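Local coordinates for cpftsy (Physcomitrella patens, PDB 4AK9), which probably acts as the GTP-hydrolysing receptor for the chloroplast signal recognition particle, taking part in the delivery of proteins to plastid membranes, at residues L30-E35 and E53-V58; S47-L52 and T72-I77; L99-V104 and F307-F312; S114-L119 and K230-A235; K146-A151 and D201-D206. All blocks are in the same frame, centred on the assembly; numbering follows the deposited sequence.

Contact 1: L30-E35 and E53-V58; sequences LAVVDE and EEVLLV
The CA atoms of Leu-30 and Val-55, 6.8 Å apart, mark the nearest backbone approach between a helix-to-helix turn and the last two turns of helix 45-58. Residues 30-35 lead from the end of helix 24-30 into helix 32-37, and the bond from Val-33 N to Leu-30 O, 3.1 Å long, spans the turn. These helices belong to the helical bundle of SRP54-type GTPases, the N domain, and no hydrogen bond crosses between the two segments: aliphatic methyls make the contact.

Val-55 is its centre. Its side chain leaves the helix toward the turn and crosses that of Val-32 at a slant. Val-32 CG2, placed between the backbone N and the carbonyl carbon (chi1 -49° puts CG1 anti to that carbon), meets both methyls of Val-55, at 3.6 Å from CG2 and 3.8 Å from CG1. The same Val-55 CG1 also takes Val-33 CG2 at 3.9 Å, so one methyl touches both successive valines.

Deeper in the bundle, Leu-30 and Leu-56 cross at about a right angle, with Leu-30 CD2 and Leu-56 CD2 4.0 Å apart. Val-33 continues onto Leu-92 of helix 85-101, and Leu-56 onto Phe-61. Val-58, one turn beyond Val-55, packs instead on Thr-246 of the second subunit. Just before the turn, Asn-29 ND2 donates a hydrogen bond to Val-55 O.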
# COMPACT_ATOMS: atom_id res chain seq x y z
N LEU A 30 -9.93 4.25 10.04
CA LEU A 30 -9.35 5.24 10.96
C LEU A 30 -10.15 5.41 12.26
O LEU A 30 -9.64 5.99 13.22
CB LEU A 30 -9.17 6.56 10.27
CG LEU A 30 -8.11 6.54 9.14
CD1 LEU A 30 -8.10 7.90 8.46
CD2 LEU A 30 -6.70 6.19 9.69
N ALA A 31 -11.38 4.91 12.27
CA ALA A 31 -12.25 5.04 13.46
C ALA A 31 -11.71 4.32 14.69
O ALA A 31 -11.98 4.71 15.83
CB ALA A 31 -13.67 4.57 13.14
N VAL A 32 -10.93 3.27 14.48
CA VAL A 32 -10.38 2.56 15.62
C VAL A 32 -9.42 3.42 16.44
O VAL A 32 -9.09 3.07 17.58
CB VAL A 32 -9.69 1.24 15.20
CG1 VAL A 32 -10.60 0.44 14.28
CG2 VAL A 32 -8.36 1.53 14.54
N VAL A 33 -8.96 4.54 15.87
CA VAL A 33 -8.03 5.44 16.58
C VAL A 33 -8.61 5.92 17.91
O VAL A 33 -7.94 5.89 18.95
CB VAL A 33 -7.58 6.62 15.69
CG1 VAL A 33 -6.90 7.71 16.52
CG2 VAL A 33 -6.61 6.11 14.60
N ASP A 34 -9.87 6.36 17.88
CA ASP A 34 -10.55 6.81 19.10
C ASP A 34 -10.60 5.70 20.17
O ASP A 34 -10.29 5.94 21.34
CB ASP A 34 -11.97 7.29 18.80
CG ASP A 34 -11.99 8.49 17.86
OD1 ASP A 34 -11.55 9.59 18.28
OD2 ASP A 34 -12.47 8.32 16.72
N GLU A 35 -10.98 4.50 19.75
CA GLU A 35 -11.00 3.36 20.66
C GLU A 35 -9.63 3.10 21.26
O GLU A 35 -9.47 2.91 22.47
CB GLU A 35 -11.45 2.11 19.92
CG GLU A 35 -11.37 0.84 20.74
CD GLU A 35 -12.71 0.43 21.33
OE1 GLU A 35 -13.70 1.19 21.15
OE2 GLU A 35 -12.79 -0.65 21.96
N GLU A 53 0.39 3.99 14.79
CA GLU A 53 1.14 4.13 13.56
C GLU A 53 0.75 3.03 12.58
O GLU A 53 0.58 3.31 11.38
CB GLU A 53 2.63 4.08 13.83
CG GLU A 53 3.41 4.75 12.76
CD GLU A 53 4.84 4.99 13.14
OE1 GLU A 53 5.15 5.30 14.33
OE2 GLU A 53 5.68 4.85 12.23
N GLU A 54 0.56 1.82 13.09
CA GLU A 54 0.08 0.70 12.26
C GLU A 54 -1.33 0.93 11.70
O GLU A 54 -1.60 0.56 10.58
CB GLU A 54 0.18 -0.65 13.00
CG GLU A 54 1.64 -1.01 13.36
CD GLU A 54 2.02 -2.45 13.02
OE1 GLU A 54 1.62 -3.38 13.77
OE2 GLU A 54 2.73 -2.64 12.00
N VAL A 55 -2.22 1.58 12.44
CA VAL A 55 -3.53 1.89 11.90
C VAL A 55 -3.38 2.84 10.70
O VAL A 55 -4.03 2.66 9.64
CB VAL A 55 -4.44 2.48 13.00
CG1 VAL A 55 -5.66 3.08 12.37
CG2 VAL A 55 -4.82 1.35 13.99
N LEU A 56 -2.51 3.83 10.82
CA LEU A 56 -2.21 4.71 9.70
C LEU A 56 -1.65 3.97 8.48
O LEU A 56 -2.04 4.29 7.34
CB LEU A 56 -1.23 5.82 10.09
CG LEU A 56 -1.67 6.74 11.25
CD1 LEU A 56 -0.65 7.86 11.42
CD2 LEU A 56 -3.07 7.29 10.99
N LEU A 57 -0.79 3.00 8.70
CA LEU A 57 -0.21 2.21 7.60
C LEU A 57 -1.30 1.43 6.86
O LEU A 57 -1.25 1.30 5.62
CB LEU A 57 0.91 1.27 8.11
CG LEU A 57 2.20 1.91 8.66
CD1 LEU A 57 3.17 0.80 9.14
CD2 LEU A 57 2.93 2.78 7.64
N VAL A 58 -2.30 0.96 7.59
CA VAL A 58 -3.41 0.26 6.97
C VAL A 58 -4.12 1.18 5.96
O VAL A 58 -4.53 0.73 4.88
CB VAL A 58 -4.38 -0.31 8.04
CG1 VAL A 58 -5.61 -0.94 7.36
CG2 VAL A 58 -3.64 -1.32 8.94

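Contact 2: S47-L52 and T72-I77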
# COMPACT_ATOMS: atom_id res chain seq x y z
N SER A 47 3.67 1.57 23.27
CA SER A 47 2.91 0.46 22.68
C SER A 47 1.68 0.95 21.92
O SER A 47 1.37 0.46 20.80
CB SER A 47 2.47 -0.53 23.76
OG SER A 47 3.59 -1.21 24.31
N ILE A 48 0.98 1.91 22.52
CA ILE A 48 -0.24 2.44 21.95
C ILE A 48 0.10 3.22 20.68
O ILE A 48 -0.63 3.14 19.69
CB ILE A 48 -0.98 3.35 22.96
CG1 ILE A 48 -1.42 2.54 24.16
CG2 ILE A 48 -2.20 3.99 22.32
CD1 ILE A 48 -2.09 1.26 23.78
N LEU A 49 1.23 3.92 20.68
CA LEU A 49 1.57 4.77 19.55
C LEU A 49 2.07 3.90 18.39
O LEU A 49 1.87 4.26 17.23
CB LEU A 49 2.61 5.84 19.90
CG LEU A 49 2.13 6.93 20.89
CD1 LEU A 49 3.23 7.94 21.17
CD2 LEU A 49 0.91 7.62 20.33
N ASP A 50 2.71 2.78 18.70
CA ASP A 50 3.03 1.78 17.67
C ASP A 50 1.77 1.29 17.01
O ASP A 50 1.70 1.22 15.78
CB ASP A 50 3.82 0.60 18.26
CG ASP A 50 5.31 0.88 18.37
OD1 ASP A 50 5.73 2.03 18.09
OD2 ASP A 50 6.09 -0.05 18.73
N GLU A 51 0.77 0.91 17.81
CA GLU A 51 -0.51 0.49 17.28
C GLU A 51 -1.17 1.58 16.43
O GLU A 51 -1.74 1.28 15.38
CB GLU A 51 -1.47 0.05 18.40
CG GLU A 51 -0.98 -1.14 19.20
CD GLU A 51 -1.99 -1.59 20.26
OE1 GLU A 51 -3.19 -1.70 19.92
OE2 GLU A 51 -1.57 -1.81 21.43
N LEU A 52 -1.10 2.82 16.90
CA LEU A 52 -1.61 3.98 16.17
C LEU A 52 -0.93 4.10 14.79
O LEU A 52 -1.61 4.29 13.76
CB LEU A 52 -1.37 5.28 16.95
CG LEU A 52 -1.75 6.57 16.21
CD1 LEU A 52 -3.22 6.49 15.87
CD2 LEU A 52 -1.46 7.82 17.08
N THR A 72 6.30 13.15 16.03
CA THR A 72 5.97 14.45 16.62
C THR A 72 5.09 14.32 17.88
O THR A 72 5.28 15.04 18.88
CB THR A 72 5.24 15.33 15.56
OG1 THR A 72 6.08 15.44 14.40
CG2 THR A 72 4.96 16.70 16.10
N ILE A 73 4.13 13.40 17.84
CA ILE A 73 3.27 13.12 18.98
C ILE A 73 4.07 12.54 20.14
O ILE A 73 3.87 12.93 21.30
CB ILE A 73 2.15 12.14 18.59
CG1 ILE A 73 1.21 12.79 17.56
CG2 ILE A 73 1.35 11.65 19.82
CD1 ILE A 73 0.22 11.81 16.98
N ARG A 74 4.97 11.60 19.83
CA ARG A 74 5.86 11.01 20.84
C ARG A 74 6.66 12.09 21.58
O ARG A 74 6.77 12.02 22.81
CB ARG A 74 6.83 9.96 20.24
CG ARG A 74 6.15 8.77 19.52
CD ARG A 74 7.16 7.75 18.92
NE ARG A 74 6.51 6.87 17.95
CZ ARG A 74 5.96 5.68 18.24
NH1 ARG A 74 6.01 5.21 19.49
NH2 ARG A 74 5.36 4.96 17.28
N LYS A 75 7.24 13.05 20.84
CA LYS A 75 8.04 14.13 21.45
C LYS A 75 7.16 15.02 22.33
O LYS A 75 7.57 15.41 23.43
CB LYS A 75 8.72 15.03 20.42
CG LYS A 75 9.29 14.34 19.20
CD LYS A 75 10.66 13.75 19.44
CE LYS A 75 11.24 13.26 18.11
NZ LYS A 75 12.68 12.87 18.22
N ASP A 76 5.98 15.38 21.83
CA ASP A 76 5.06 16.23 22.58
C ASP A 76 4.59 15.55 23.87
O ASP A 76 4.36 16.22 24.90
CB ASP A 76 3.86 16.65 21.71
CG ASP A 76 4.24 17.61 20.58
OD1 ASP A 76 5.41 18.06 20.53
OD2 ASP A 76 3.38 17.93 19.74
N ILE A 77 4.46 14.23 23.83
CA ILE A 77 4.12 13.49 25.04
C ILE A 77 5.28 13.50 26.04
O ILE A 77 5.08 13.77 27.24
CB ILE A 77 3.71 12.02 24.75
CG1 ILE A 77 2.33 11.99 24.08
CG2 ILE A 77 3.67 11.20 26.04
CD1 ILE A 77 1.93 10.61 23.53
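Leu-49 CB sits over one face of the Arg-74 guanidinium, 3.3 Å above its plane and shifted toward the rim, while Asp-50 CA lies in that plane at the edge. The Asp-50 carboxylate is turned 65° from the guanidinium. Its OD1 accepts from Arg-74 NH2 at 3.1 Å in a salt bridge whose N-H...O angle of 135° shows a bent bond. Arg-74 has further anionic partners: NH2 also bridges to Glu-53 and NH1 to Glu-46. Asp-50 is buried, and its two oxygens have different partners, OD2 accepting from the backbone N of Leu-211 in the second subunit.

Helices 47-52 and 72-77 run antiparallel (159°) in the N-domain helical bundle, their axes 11.2 Å apart, and Leu-49 and Arg-74 reach across this distance. Arg-74, extended from CG to NE, slides past Leu-49 in the opposite direction, and its CG touches Leu-49 CD1 at 3.5 Å. That methyl also meets Ile-77 CD1 tip to tip, at 3.8 Å. The other branch, Leu-49 CD2, reaches Ile-73 CG2 at 4.1 Å. Ile-73 and Ile-77 pass on to Ile-88 of helix 85-101, and Leu-52 to Leu-36 of helix 32-37.

Contact 3: L99-V104 and F307-F312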
# COMPACT_ATOMS: atom_id res chain seq x y z
N LEU A 99 1.35 18.67 7.51
CA LEU A 99 2.04 17.96 6.45
C LEU A 99 1.43 18.29 5.11
O LEU A 99 2.14 18.37 4.11
CB LEU A 99 1.93 16.45 6.65
CG LEU A 99 2.83 15.82 7.70
CD1 LEU A 99 2.82 14.30 7.46
CD2 LEU A 99 4.25 16.37 7.57
N LEU A 100 0.10 18.51 5.08
CA LEU A 100 -0.60 18.80 3.81
C LEU A 100 -0.40 20.22 3.29
O LEU A 100 -0.67 20.50 2.13
CB LEU A 100 -2.11 18.49 3.93
CG LEU A 100 -2.51 16.99 3.94
CD1 LEU A 100 -3.97 16.85 4.47
CD2 LEU A 100 -2.40 16.41 2.53
N THR A 101 0.07 21.12 4.14
CA THR A 101 0.04 22.53 3.81
C THR A 101 1.37 23.28 3.97
O THR A 101 1.55 24.34 3.38
CB THR A 101 -0.98 23.25 4.71
OG1 THR A 101 -0.66 22.97 6.09
CG2 THR A 101 -2.41 22.79 4.41
N GLU A 102 2.27 22.80 4.82
CA GLU A 102 3.45 23.60 5.16
C GLU A 102 4.45 23.79 4.01
O GLU A 102 5.17 24.80 3.99
CB GLU A 102 4.17 22.99 6.36
CG GLU A 102 4.87 21.67 6.03
CD GLU A 102 5.15 20.81 7.26
OE1 GLU A 102 5.08 21.35 8.39
OE2 GLU A 102 5.45 19.60 7.09
N ARG A 103 4.50 22.85 3.06
CA ARG A 103 5.54 22.88 2.04
C ARG A 103 5.00 23.19 0.62
O ARG A 103 5.69 23.84 -0.19
CB ARG A 103 6.33 21.55 2.07
CG ARG A 103 7.21 21.29 0.82
CD ARG A 103 8.40 22.30 0.67
NE ARG A 103 9.26 21.90 -0.45
CZ ARG A 103 9.00 22.21 -1.72
NH1 ARG A 103 7.93 22.92 -2.02
NH2 ARG A 103 9.81 21.80 -2.70
N VAL A 104 3.77 22.77 0.31
CA VAL A 104 3.30 22.89 -1.06
C VAL A 104 2.75 24.24 -1.43
O VAL A 104 2.36 25.05 -0.56
CB VAL A 104 2.21 21.81 -1.41
CG1 VAL A 104 2.87 20.44 -1.51
CG2 VAL A 104 1.10 21.83 -0.34
N PHE A 307 -9.39 20.22 -3.87
CA PHE A 307 -8.87 19.74 -2.61
C PHE A 307 -8.73 20.86 -1.57
O PHE A 307 -8.30 21.97 -1.88
CB PHE A 307 -7.52 19.05 -2.82
CG PHE A 307 -6.99 18.39 -1.58
CD1 PHE A 307 -7.52 17.20 -1.14
CD2 PHE A 307 -5.96 18.98 -0.86
CE1 PHE A 307 -7.04 16.58 0.03
CE2 PHE A 307 -5.47 18.36 0.28
CZ PHE A 307 -6.02 17.17 0.72
N ASP A 308 -9.09 20.57 -0.33
CA ASP A 308 -8.79 21.48 0.77
C ASP A 308 -8.35 20.64 1.96
O ASP A 308 -9.05 19.71 2.37
CB ASP A 308 -10.03 22.30 1.15
CG ASP A 308 -9.79 23.16 2.36
OD1 ASP A 308 -9.01 24.14 2.24
OD2 ASP A 308 -10.36 22.88 3.44
N ALA A 309 -7.19 20.98 2.52
CA ALA A 309 -6.56 20.16 3.56
C ALA A 309 -7.43 20.05 4.81
O ALA A 309 -7.63 18.99 5.36
CB ALA A 309 -5.20 20.72 3.91
N GLN A 310 -7.98 21.17 5.27
CA GLN A 310 -8.85 21.08 6.44
C GLN A 310 -10.10 20.20 6.20
O GLN A 310 -10.45 19.38 7.05
CB GLN A 310 -9.22 22.47 6.96
CG GLN A 310 -9.80 22.43 8.38
CD GLN A 310 -8.87 21.77 9.38
OE1 GLN A 310 -7.76 22.26 9.65
NE2 GLN A 310 -9.31 20.63 9.94
N SER A 311 -10.76 20.37 5.06
CA SER A 311 -11.94 19.55 4.75
C SER A 311 -11.59 18.08 4.69
O SER A 311 -12.37 17.22 5.12
CB SER A 311 -12.51 19.96 3.39
OG SER A 311 -12.71 21.36 3.37
N PHE A 312 -10.43 17.78 4.12
CA PHE A 312 -9.99 16.40 4.01
C PHE A 312 -9.78 15.81 5.40
O PHE A 312 -10.24 14.69 5.69
CB PHE A 312 -8.71 16.34 3.18
CG PHE A 312 -8.06 14.99 3.14
CD1 PHE A 312 -8.57 13.98 2.35
CD2 PHE A 312 -6.92 14.73 3.91
CE1 PHE A 312 -7.95 12.71 2.32
CE2 PHE A 312 -6.29 13.46 3.89
CZ PHE A 312 -6.82 12.46 3.08
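Leu-100 meets three residues of 307-312 with three different carbons. Its CB touches Ala-309 CB at 3.8 Å, CD1 comes to 3.7 Å from Phe-312 CD2, and CD2 stands 4.1 Å from Phe-307 CZ. The leucine crosses both aromatic side chains at about a right angle, one methyl for each ring. Alongside it, Thr-101 CG2 presses on Ala-309 CB at 3.5 Å, so the small alanine side chain is shared by two neighbours. It also lets the backbones approach: the CA atoms of Leu-100 and Ala-309 are 6.1 Å apart.

The next shell fixes these groups. In Thr-101, chi1 of 54° puts OG1 between the backbone N and the carbonyl carbon, and OG1 bonds to Phe-97 O one turn back, leaving the methyl to face Ala-309. On the other segment, Asp-308 is the N-cap of helix 309-316. Its OD2 accepts from Ser-311 N at 3.0 Å, with an N-H...O angle of 158°, and from Ser-311 OG at 2.8 Å, two bonds to one oxygen that cap the start of the helix carrying Ala-309 and Phe-312.

Further out, Phe-312 stacks edge-to-face with Phe-23, and Phe-307 and Phe-312 both rest on Val-281 of helix 280-288. The contact therefore joins the end of N-domain helix 85-101 to the C-terminal helix that follows edge strand 304-306, an N-G domain junction as in other SRP-type GTPases.

Contact 4: S114-L119 and K230-A235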
# COMPACT_ATOMS: atom_id res chain seq x y z
N SER A 114 -3.39 36.25 -18.52
CA SER A 114 -3.78 36.28 -19.92
C SER A 114 -4.53 35.01 -20.28
O SER A 114 -4.43 33.98 -19.60
CB SER A 114 -2.55 36.42 -20.81
OG SER A 114 -1.59 35.42 -20.52
N ARG A 115 -5.28 35.09 -21.37
CA ARG A 115 -6.01 33.96 -21.88
C ARG A 115 -5.53 33.68 -23.30
O ARG A 115 -5.11 34.61 -24.00
CB ARG A 115 -7.52 34.23 -21.84
CG ARG A 115 -7.89 35.70 -21.62
CD ARG A 115 -8.34 36.37 -22.92
NE ARG A 115 -9.32 35.55 -23.64
CZ ARG A 115 -10.59 35.42 -23.28
NH1 ARG A 115 -11.05 36.06 -22.21
NH2 ARG A 115 -11.42 34.65 -23.99
N PRO A 116 -5.58 32.42 -23.74
CA PRO A 116 -6.12 31.27 -23.00
C PRO A 116 -5.14 30.71 -21.98
O PRO A 116 -3.92 30.78 -22.20
CB PRO A 116 -6.35 30.24 -24.10
CG PRO A 116 -5.28 30.54 -25.11
CD PRO A 116 -5.02 32.02 -25.04
N ALA A 117 -5.66 30.18 -20.88
CA ALA A 117 -4.86 29.30 -20.03
C ALA A 117 -4.82 27.92 -20.69
O ALA A 117 -5.76 27.53 -21.42
CB ALA A 117 -5.44 29.20 -18.62
N VAL A 118 -3.75 27.17 -20.44
CA VAL A 118 -3.61 25.85 -21.04
C VAL A 118 -3.26 24.83 -19.94
O VAL A 118 -2.28 25.00 -19.21
CB VAL A 118 -2.54 25.81 -22.13
CG1 VAL A 118 -2.36 24.38 -22.67
CG2 VAL A 118 -2.93 26.76 -23.30
N LEU A 119 -4.09 23.80 -19.81
CA LEU A 119 -3.88 22.77 -18.78
C LEU A 119 -3.58 21.46 -19.50
O LEU A 119 -4.38 21.00 -20.33
CB LEU A 119 -5.16 22.61 -17.94
CG LEU A 119 -5.45 23.45 -16.70
CD1 LEU A 119 -5.05 24.88 -16.87
CD2 LEU A 119 -6.92 23.37 -16.34
N LYS A 230 5.61 26.65 -27.53
CA LYS A 230 5.91 27.40 -28.75
C LYS A 230 4.66 28.11 -29.29
O LYS A 230 4.74 29.25 -29.76
CB LYS A 230 6.46 26.46 -29.81
CG LYS A 230 6.71 27.13 -31.15
CD LYS A 230 7.48 26.20 -32.05
CE LYS A 230 7.41 26.69 -33.49
NZ LYS A 230 8.24 25.81 -34.37
N ALA A 231 3.51 27.45 -29.22
CA ALA A 231 2.26 28.07 -29.68
C ALA A 231 1.85 29.20 -28.76
O ALA A 231 1.25 30.18 -29.19
CB ALA A 231 1.14 27.04 -29.78
N LEU A 232 2.15 29.06 -27.47
CA LEU A 232 1.81 30.10 -26.50
C LEU A 232 2.80 30.05 -25.37
O LEU A 232 2.83 29.07 -24.60
CB LEU A 232 0.37 29.90 -25.99
CG LEU A 232 -0.18 30.95 -25.03
CD1 LEU A 232 -0.23 32.34 -25.69
CD2 LEU A 232 -1.59 30.54 -24.61
N SER A 233 3.63 31.08 -25.26
CA SER A 233 4.79 31.03 -24.36
C SER A 233 4.43 30.93 -22.87
O SER A 233 5.23 30.44 -22.09
CB SER A 233 5.77 32.19 -24.62
OG SER A 233 5.32 33.38 -24.01
N SER A 234 3.22 31.35 -22.50
CA SER A 234 2.76 31.25 -21.10
C SER A 234 2.25 29.85 -20.73
O SER A 234 1.89 29.57 -19.57
CB SER A 234 1.66 32.30 -20.82
OG SER A 234 0.59 32.22 -21.77
N ALA A 235 2.22 28.96 -21.72
CA ALA A 235 1.63 27.63 -21.57
C ALA A 235 2.72 26.55 -21.49
O ALA A 235 3.83 26.73 -22.03
CB ALA A 235 0.69 27.35 -22.73
O HOH W 1 -1.29 30.21 -21.40
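Apolar contacts between Pro-116, Val-118, Leu-232 and Ala-235 form the inner part of this interface. In Leu-232, chi1 of -177° puts CG anti to the backbone N. The CD2 branch makes the contacts: it lies 3.7 Å from Pro-116 CG, against the proline ring, and 4.2 Å from Val-118 CG2. The same CD2 comes to 3.4 Å from Pro-116 O, a van der Waals contact. A cis peptide bond precedes Pro-116. One step deeper, Ala-235 CB packs on Val-118, at 3.6 Å from CB and 3.7 Å from CG2, where the CA atoms of the two residues make the nearest backbone approach. Pro-116 and Leu-232 also lie against helix 184-197.

The setting is the P-loop GTPase fold. Strand 117-123 is a central strand of the mostly parallel sheet, and helix 215-231 belongs to the beta-alpha-beta crossover from strand 202-205 to strand 238-244, which passes over strand 117-123 lying between them. Residues 232-235 are the turn by which the chain leaves that helix.

Hydrogen bonding within this turn is local: it is a type I beta turn, closed by Ala-235 N to Leu-232 O at 2.9 Å. In the buried strand, Val-118 N is bonded to Asn-237 OD1. Between the segments a water takes over. It donates to Pro-116 O at 2.8 Å and accepts from Ser-234 OG, also at 2.8 Å, bridging the start of the strand to the turn. Nearer the solvent, the OG atoms of Ser-114 and Ser-234 are too far apart for a direct bond.

Contact 5: K146-A151 and D201-D206; sequences KVLMAA and DVVLCD
Leu-148 and Ala-150 are stitched into strand 202-205 in the mostly parallel sheet of the P-loop GTPase fold, the strand axes 4.7 Å apart at 23°. Leu-148 N donates to Val-202 O at 3.0 Å and Leu-148 O accepts from Leu-204 N at 2.9 Å, so Leu-148 bonds to the two residues flanking its partner Val-203, as in a parallel pair; Ala-150 N donates to Leu-204 O at 2.9 Å. On one face Val-147 CG1 meets Leu-204 CD2 at 3.8 Å, under helix 126-142. On the other face Ala-150, Val-203 and Cys-205 pack on helix 184-197, and Leu-148 on Phe-200, although side chains are farther apart there, Leu-148 CD2 being 4.5 Å from Val-203 CG2.

The partly exposed start of the pair is more polar. Lys-146 O takes both Asp-201 N and Val-202 N, while Lys-146 N donates to the anti lone pair of Asp-201 OD2 at 2.9 Å. The extended Lys-146 chain carries NZ away to Glu-198 O, and Asp-201 OD1 pairs with Arg-115. At the buried far end, Asp-206 probably opens the DxxG (G3) motif of the nucleotide site, its side chain touching what is probably the P-loop; Asp-206 N donates to Ala-150 O at 2.9 Å, nearly straight at 173°.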
# COMPACT_ATOMS: atom_id res chain seq x y z
N LYS A 146 -15.21 29.62 -21.21
CA LYS A 146 -15.25 29.02 -22.54
C LYS A 146 -14.08 28.02 -22.76
O LYS A 146 -12.90 28.42 -22.81
CB LYS A 146 -15.19 30.14 -23.58
CG LYS A 146 -15.20 29.69 -25.03
CD LYS A 146 -15.26 30.92 -25.94
CE LYS A 146 -15.23 30.53 -27.41
NZ LYS A 146 -14.85 31.72 -28.24
N VAL A 147 -14.43 26.75 -22.93
CA VAL A 147 -13.45 25.66 -22.90
C VAL A 147 -13.23 25.02 -24.26
O VAL A 147 -14.20 24.76 -24.99
CB VAL A 147 -13.91 24.51 -21.95
CG1 VAL A 147 -12.94 23.34 -21.99
CG2 VAL A 147 -14.09 25.03 -20.54
N LEU A 148 -11.97 24.77 -24.60
CA LEU A 148 -11.62 23.98 -25.78
C LEU A 148 -10.86 22.73 -25.37
O LEU A 148 -9.87 22.82 -24.64
CB LEU A 148 -10.76 24.80 -26.74
CG LEU A 148 -10.19 24.05 -27.95
CD1 LEU A 148 -11.32 23.68 -28.91
CD2 LEU A 148 -9.11 24.88 -28.70
N MET A 149 -11.29 21.57 -25.84
CA MET A 149 -10.59 20.33 -25.53
C MET A 149 -9.66 19.94 -26.66
O MET A 149 -9.96 20.18 -27.84
CB MET A 149 -11.57 19.19 -25.25
CG MET A 149 -12.44 19.41 -24.03
SD MET A 149 -13.58 18.01 -23.85
CE MET A 149 -14.46 18.46 -22.39
N ALA A 150 -8.52 19.34 -26.31
CA ALA A 150 -7.56 18.89 -27.31
C ALA A 150 -7.25 17.42 -27.13
O ALA A 150 -6.77 16.99 -26.05
CB ALA A 150 -6.27 19.71 -27.22
N ALA A 151 -7.53 16.64 -28.17
CA ALA A 151 -7.38 15.19 -28.11
C ALA A 151 -5.97 14.75 -28.47
O ALA A 151 -5.73 14.22 -29.57
CB ALA A 151 -8.41 14.50 -28.99
N ASP A 201 -11.12 30.65 -23.25
CA ASP A 201 -10.52 31.00 -21.96
C ASP A 201 -9.55 29.94 -21.47
O ASP A 201 -8.58 30.26 -20.78
CB ASP A 201 -11.59 31.22 -20.91
CG ASP A 201 -12.53 32.37 -21.26
OD1 ASP A 201 -12.07 33.53 -21.27
OD2 ASP A 201 -13.73 32.10 -21.51
N VAL A 202 -9.83 28.68 -21.79
CA VAL A 202 -9.05 27.56 -21.22
C VAL A 202 -8.97 26.47 -22.26
O VAL A 202 -9.96 26.21 -22.95
CB VAL A 202 -9.75 26.95 -19.98
CG1 VAL A 202 -8.99 25.73 -19.51
CG2 VAL A 202 -9.83 27.96 -18.83
N VAL A 203 -7.79 25.87 -22.41
CA VAL A 203 -7.63 24.71 -23.27
C VAL A 203 -7.27 23.53 -22.36
O VAL A 203 -6.33 23.63 -21.56
CB VAL A 203 -6.48 24.87 -24.25
CG1 VAL A 203 -6.32 23.62 -25.11
CG2 VAL A 203 -6.69 26.12 -25.12
N LEU A 204 -8.01 22.44 -22.48
CA LEU A 204 -7.78 21.23 -21.68
C LEU A 204 -7.19 20.16 -22.59
O LEU A 204 -7.86 19.64 -23.47
CB LEU A 204 -9.11 20.73 -21.07
CG LEU A 204 -9.55 21.11 -19.66
CD1 LEU A 204 -8.87 22.34 -19.15
CD2 LEU A 204 -11.09 21.21 -19.47
N CYS A 205 -5.92 19.82 -22.38
CA CYS A 205 -5.19 18.89 -23.28
C CYS A 205 -5.08 17.48 -22.74
O CYS A 205 -4.60 17.27 -21.63
CB CYS A 205 -3.75 19.39 -23.51
SG CYS A 205 -3.63 21.06 -24.20
N ASP A 206 -5.48 16.50 -23.53
CA ASP A 206 -5.19 15.10 -23.19
C ASP A 206 -3.84 14.75 -23.78
O ASP A 206 -3.40 15.37 -24.74
CB ASP A 206 -6.26 14.18 -23.75
CG ASP A 206 -6.27 12.80 -23.09
OD1 ASP A 206 -5.51 12.60 -22.09
OD2 ASP A 206 -7.04 11.93 -23.55

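Overall arrangement
Contacts 1 and 2 share helix 45-58 in the N domain and touch through the Glu-53 to Arg-74 salt bridge; both also border the second subunit. Contact 1 is wholly aliphatic, whereas contact 2 adds a salt-bridge network at the subunit interface to its apolar core. Contact 3, about 20 Å from contact 1 between centres, is a buried apolar joint between N-domain and C-terminal helices. Contacts 4 and 5 lie across the chain's centre in the GTPase domain, their centres about 11 Å apart, meeting where strand 117-123 runs beside strand 202-205. Backbone hydrogen bonds dominate contact 5 in the sheet; contact 4, partly at the surface, relies on apolar side chains and a bridging water.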